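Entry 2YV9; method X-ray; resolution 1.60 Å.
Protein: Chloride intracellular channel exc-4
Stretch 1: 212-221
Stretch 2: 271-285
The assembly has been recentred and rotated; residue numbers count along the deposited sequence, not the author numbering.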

# COMPACT_ATOMS: atom_id res chain seq x y z
N PHE A 212 -24.45 17.44 6.77
CA PHE A 212 -23.79 18.69 6.48
C PHE A 212 -23.26 18.68 5.04
O PHE A 212 -23.04 17.63 4.46
CB PHE A 212 -22.67 18.97 7.50
CG PHE A 212 -21.40 18.16 7.27
CD1 PHE A 212 -20.37 18.65 6.47
CD2 PHE A 212 -21.23 16.92 7.88
CE1 PHE A 212 -19.21 17.94 6.25
CE2 PHE A 212 -20.07 16.19 7.66
CZ PHE A 212 -19.04 16.70 6.88
N ASP A 213 -23.11 19.89 4.49
CA ASP A 213 -22.47 20.07 3.19
C ASP A 213 -21.16 20.84 3.44
O ASP A 213 -20.93 21.39 4.54
CB ASP A 213 -23.36 20.90 2.26
CG ASP A 213 -23.08 20.65 0.78
OD1 ASP A 213 -22.17 19.89 0.42
OD2 ASP A 213 -23.85 21.20 -0.03
N ILE A 214 -20.32 20.83 2.42
CA ILE A 214 -19.05 21.55 2.48
C ILE A 214 -19.50 23.02 2.45
O ILE A 214 -20.31 23.37 1.60
CB ILE A 214 -18.16 21.18 1.28
CG1 ILE A 214 -17.60 19.75 1.38
CG2 ILE A 214 -17.02 22.22 1.10
CD1 ILE A 214 -16.93 19.30 0.14
N PRO A 215 -19.07 23.86 3.43
CA PRO A 215 -19.70 25.18 3.51
C PRO A 215 -19.74 25.97 2.21
O PRO A 215 -18.72 26.05 1.50
CB PRO A 215 -18.89 25.88 4.59
CG PRO A 215 -18.43 24.75 5.51
CD PRO A 215 -18.17 23.61 4.56
N HIS A 216 -20.88 26.57 1.90
CA HIS A 216 -21.12 27.22 0.60
C HIS A 216 -20.36 28.54 0.40
O HIS A 216 -20.23 29.05 -0.71
CB HIS A 216 -22.65 27.41 0.46
CG HIS A 216 -23.38 26.13 0.29
ND1 HIS A 216 -24.73 26.07 0.01
CD2 HIS A 216 -22.95 24.84 0.37
CE1 HIS A 216 -25.09 24.81 -0.10
NE2 HIS A 216 -24.04 24.04 0.10
N ASN A 217 -19.84 29.09 1.48
CA ASN A 217 -19.08 30.35 1.40
C ASN A 217 -17.63 30.14 0.96
O ASN A 217 -16.92 31.10 0.69
CB ASN A 217 -19.16 31.11 2.72
CG ASN A 217 -18.43 30.42 3.85
OD1 ASN A 217 -18.69 29.28 4.15
ND2 ASN A 217 -17.52 31.14 4.49
N PHE A 218 -17.17 28.88 0.91
CA PHE A 218 -15.81 28.56 0.49
C PHE A 218 -15.75 28.48 -1.05
O PHE A 218 -15.65 27.40 -1.67
CB PHE A 218 -15.37 27.24 1.10
CG PHE A 218 -15.32 27.24 2.60
CD1 PHE A 218 -15.27 28.42 3.35
CD2 PHE A 218 -15.31 26.02 3.27
CE1 PHE A 218 -15.25 28.36 4.73
CE2 PHE A 218 -15.23 25.96 4.63
CZ PHE A 218 -15.22 27.11 5.38
N THR A 219 -15.80 29.64 -1.71
CA THR A 219 -15.97 29.69 -3.15
C THR A 219 -14.82 29.10 -3.97
O THR A 219 -15.03 28.48 -5.02
CB THR A 219 -16.13 31.15 -3.61
OG1 THR A 219 -16.98 31.83 -2.69
CG2 THR A 219 -16.68 31.23 -5.01
N HIS A 220 -13.58 29.34 -3.52
CA HIS A 220 -12.39 28.83 -4.21
C HIS A 220 -12.34 27.31 -4.11
O HIS A 220 -12.00 26.63 -5.06
CB HIS A 220 -11.11 29.45 -3.68
CG HIS A 220 -10.90 30.85 -4.17
ND1 HIS A 220 -11.57 31.92 -3.62
CD2 HIS A 220 -10.25 31.32 -5.26
CE1 HIS A 220 -11.26 33.01 -4.30
NE2 HIS A 220 -10.48 32.67 -5.32
N LEU A 221 -12.69 26.80 -2.92
CA LEU A 221 -12.73 25.35 -2.71
C LEU A 221 -13.79 24.75 -3.62
O LEU A 221 -13.57 23.69 -4.21
CB LEU A 221 -13.04 25.04 -1.28
CG LEU A 221 -13.17 23.56 -0.88
CD1 LEU A 221 -11.88 22.90 -1.08
CD2 LEU A 221 -13.64 23.45 0.56
N ILE A 271 -22.78 21.22 -8.18
CA ILE A 271 -22.42 22.32 -7.34
C ILE A 271 -23.68 23.07 -6.88
O ILE A 271 -24.60 23.29 -7.67
CB ILE A 271 -21.56 23.32 -8.17
CG1 ILE A 271 -20.35 22.59 -8.79
CG2 ILE A 271 -21.15 24.51 -7.29
CD1 ILE A 271 -19.44 21.88 -7.78
N PRO A 272 -23.74 23.47 -5.60
CA PRO A 272 -24.91 24.26 -5.21
C PRO A 272 -25.10 25.52 -6.07
O PRO A 272 -24.12 26.14 -6.55
CB PRO A 272 -24.63 24.63 -3.75
CG PRO A 272 -23.73 23.54 -3.27
CD PRO A 272 -22.85 23.22 -4.45
N GLU A 273 -26.37 25.93 -6.17
CA GLU A 273 -26.74 26.98 -7.11
C GLU A 273 -26.05 28.32 -6.85
O GLU A 273 -25.55 28.97 -7.79
CB GLU A 273 -28.26 27.20 -7.07
CG GLU A 273 -28.79 28.32 -7.97
CD GLU A 273 -30.29 28.23 -8.12
OE1 GLU A 273 -30.98 28.81 -7.26
OE2 GLU A 273 -30.74 27.50 -9.04
N LYS A 274 -26.15 28.78 -5.61
CA LYS A 274 -25.63 30.11 -5.23
C LYS A 274 -24.12 30.07 -5.30
O LYS A 274 -23.48 31.07 -5.62
CB LYS A 274 -26.06 30.47 -3.82
CG LYS A 274 -25.61 31.87 -3.33
CD LYS A 274 -25.89 32.97 -4.35
CE LYS A 274 -25.66 34.35 -3.75
NZ LYS A 274 -26.07 35.40 -4.72
N VAL A 275 -23.55 28.91 -5.05
CA VAL A 275 -22.08 28.74 -5.13
C VAL A 275 -21.61 28.82 -6.58
O VAL A 275 -20.59 29.42 -6.88
CB VAL A 275 -21.63 27.41 -4.53
CG1 VAL A 275 -20.12 27.16 -4.78
CG2 VAL A 275 -21.98 27.34 -3.04
N LEU A 276 -22.38 28.25 -7.50
CA LEU A 276 -22.01 28.29 -8.90
C LEU A 276 -22.07 29.74 -9.41
O LEU A 276 -21.18 30.18 -10.13
CB LEU A 276 -22.91 27.35 -9.72
CG LEU A 276 -22.45 27.03 -11.15
CD1 LEU A 276 -20.97 26.70 -11.25
CD2 LEU A 276 -23.29 25.89 -11.76
N SER A 277 -23.07 30.47 -8.94
CA SER A 277 -23.18 31.89 -9.26
C SER A 277 -21.97 32.65 -8.72
O SER A 277 -21.37 33.43 -9.48
CB SER A 277 -24.47 32.47 -8.71
OG SER A 277 -25.59 31.86 -9.34
N ASP A 278 -21.62 32.41 -7.45
CA ASP A 278 -20.46 33.04 -6.80
C ASP A 278 -19.20 32.75 -7.62
O ASP A 278 -18.36 33.65 -7.84
CB ASP A 278 -20.28 32.56 -5.35
CG ASP A 278 -21.37 33.05 -4.40
OD1 ASP A 278 -22.15 33.95 -4.77
OD2 ASP A 278 -21.46 32.52 -3.27
N ILE A 279 -19.06 31.51 -8.08
CA ILE A 279 -17.90 31.14 -8.92
C ILE A 279 -17.86 31.92 -10.22
O ILE A 279 -16.80 32.42 -10.63
CB ILE A 279 -17.91 29.63 -9.23
CG1 ILE A 279 -17.49 28.85 -7.99
CG2 ILE A 279 -17.00 29.24 -10.43
CD1 ILE A 279 -17.91 27.49 -8.06
N ARG A 280 -19.01 32.00 -10.90
CA ARG A 280 -19.16 32.75 -12.14
C ARG A 280 -18.87 34.24 -11.94
O ARG A 280 -18.21 34.86 -12.77
CB ARG A 280 -20.56 32.57 -12.74
CG ARG A 280 -20.85 31.15 -13.25
CD ARG A 280 -22.19 31.04 -13.99
NE ARG A 280 -23.37 31.20 -13.12
CZ ARG A 280 -24.00 32.35 -12.87
NH1 ARG A 280 -23.59 33.51 -13.40
NH2 ARG A 280 -25.06 32.35 -12.07
N VAL A 281 -19.32 34.81 -10.81
CA VAL A 281 -19.16 36.25 -10.59
C VAL A 281 -17.75 36.64 -10.14
O VAL A 281 -17.46 37.83 -9.96
CB VAL A 281 -20.21 36.83 -9.60
CG1 VAL A 281 -21.61 36.34 -9.96
CG2 VAL A 281 -19.85 36.52 -8.16
N LYS A 282 -16.89 35.65 -9.93
CA LYS A 282 -15.48 35.90 -9.67
C LYS A 282 -14.58 35.36 -10.80
O LYS A 282 -13.36 35.47 -10.73
CB LYS A 282 -15.09 35.29 -8.33
CG LYS A 282 -15.94 35.79 -7.18
CD LYS A 282 -15.51 35.16 -5.86
CE LYS A 282 -16.51 35.42 -4.74
NZ LYS A 282 -16.04 34.94 -3.41
N GLY A 283 -15.19 34.80 -11.83
CA GLY A 283 -14.44 34.19 -12.93
C GLY A 283 -13.55 33.04 -12.48
O GLY A 283 -12.42 32.91 -12.93
N LEU A 284 -14.08 32.20 -11.60
CA LEU A 284 -13.32 31.04 -11.09
C LEU A 284 -13.55 29.74 -11.85
O LEU A 284 -13.13 28.67 -11.40
CB LEU A 284 -13.68 30.83 -9.62
CG LEU A 284 -13.30 31.96 -8.65
CD1 LEU A 284 -13.49 31.54 -7.22
CD2 LEU A 284 -11.84 32.41 -8.86
N ALA A 285 -14.22 29.80 -13.00
CA ALA A 285 -14.48 28.59 -13.76
C ALA A 285 -14.11 28.75 -15.23
O ALA A 285 -14.19 29.85 -15.76
CB ALA A 285 -15.95 28.18 -13.61
O HOH W 1 -19.46 30.88 -2.65
O HOH W 2 -23.06 30.64 -1.68

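Contacts between a helix and a distant segment of the same chain often rest on a few residues that each serve two purposes, and the packing of residues 212-221 against 271-285 in exc-4 is a compact example. About 450 Å² of surface is buried between them, with a single weak direct hydrogen bond; the other contacts are carbon packing, CH-pi contacts and bridging water.

Along the first stretch, Phe212 and Ile214 are buried but take no part in this contact. Asp213, between them, contributes mainly by positioning a neighbour. Its OD2 accepts a hydrogen bond of 2.8 Å from NE2 of His216, with a nearly straight angle of 175° at the hydrogen, while its OD1 receives a weak bond of 2.9 Å from the backbone N of Ile214. A carboxylate suits this place because its two oxygens can serve ring and backbone at once.

The imidazole held in this way offers a face to Pro272, whose CG lies 3.8 Å from the centroid of the His216 ring, 28° off the ring normal. The closest atoms of the pair, His216 NE2 and Pro272 CG, are 3.4 Å apart. Proline is well matched to both its roles here: its ring presents C-H groups to the aromatic face, and its lack of a backbone N-H costs nothing at the N-cap position, from which its O accepts the hydrogen bond of Leu276 N. One turn along, Val275 adds a compact branched side chain, its CG2 3.6 Å from His216 CB and 3.4 Å from His216 O.

His216 lies within the type I turn from Pro215 to Phe218, closed by a 3.3 Å bond from Phe218 N to Pro215 O. The CA-to-CB bonds of Asn217 and Phe218 point away from the second stretch, and that of Thr219, the first residue of the helix, points toward it.

Thr219 is buried and has the largest covered area of any residue here, 108 Å². Its methyl CG2 packs at 3.9 Å from each of three carbons: Asp278 CB, Ile279 CG1 and Leu284 CD1. Its hydroxyl serves the polar side of the contact. OG1 accepts the weak hydrogen bond from Lys282 NZ at 3.3 Å and donates to water 1 at 2.7 Å. That water in turn donates to His216 O at 2.8 Å and to Asp278 OD2 at 2.7 Å, spanning a gap of 4.5 Å between those two oxygens. Water 2 makes a second bridge, donating to Asp278 OD2 at 2.9 Å and weakly to His216 O at 3.4 Å. Threonine thus combines a methyl for packing with a hydroxyl for the hydrated network.

At His220 the CA-to-CB bond points away, yet the ring end comes nearer, and Leu284 CD1 sits over its face, 3.8 Å from the centroid and only 11° off the normal. Leu284 takes part in the Schellman motif at Gly283, its N donating to Ile279 O at 2.9 Å while Gly283 N donates to Arg280 O at 3.2 Å; the positive phi of Gly283 favours glycine. Leu221, beyond, is buried but out of reach.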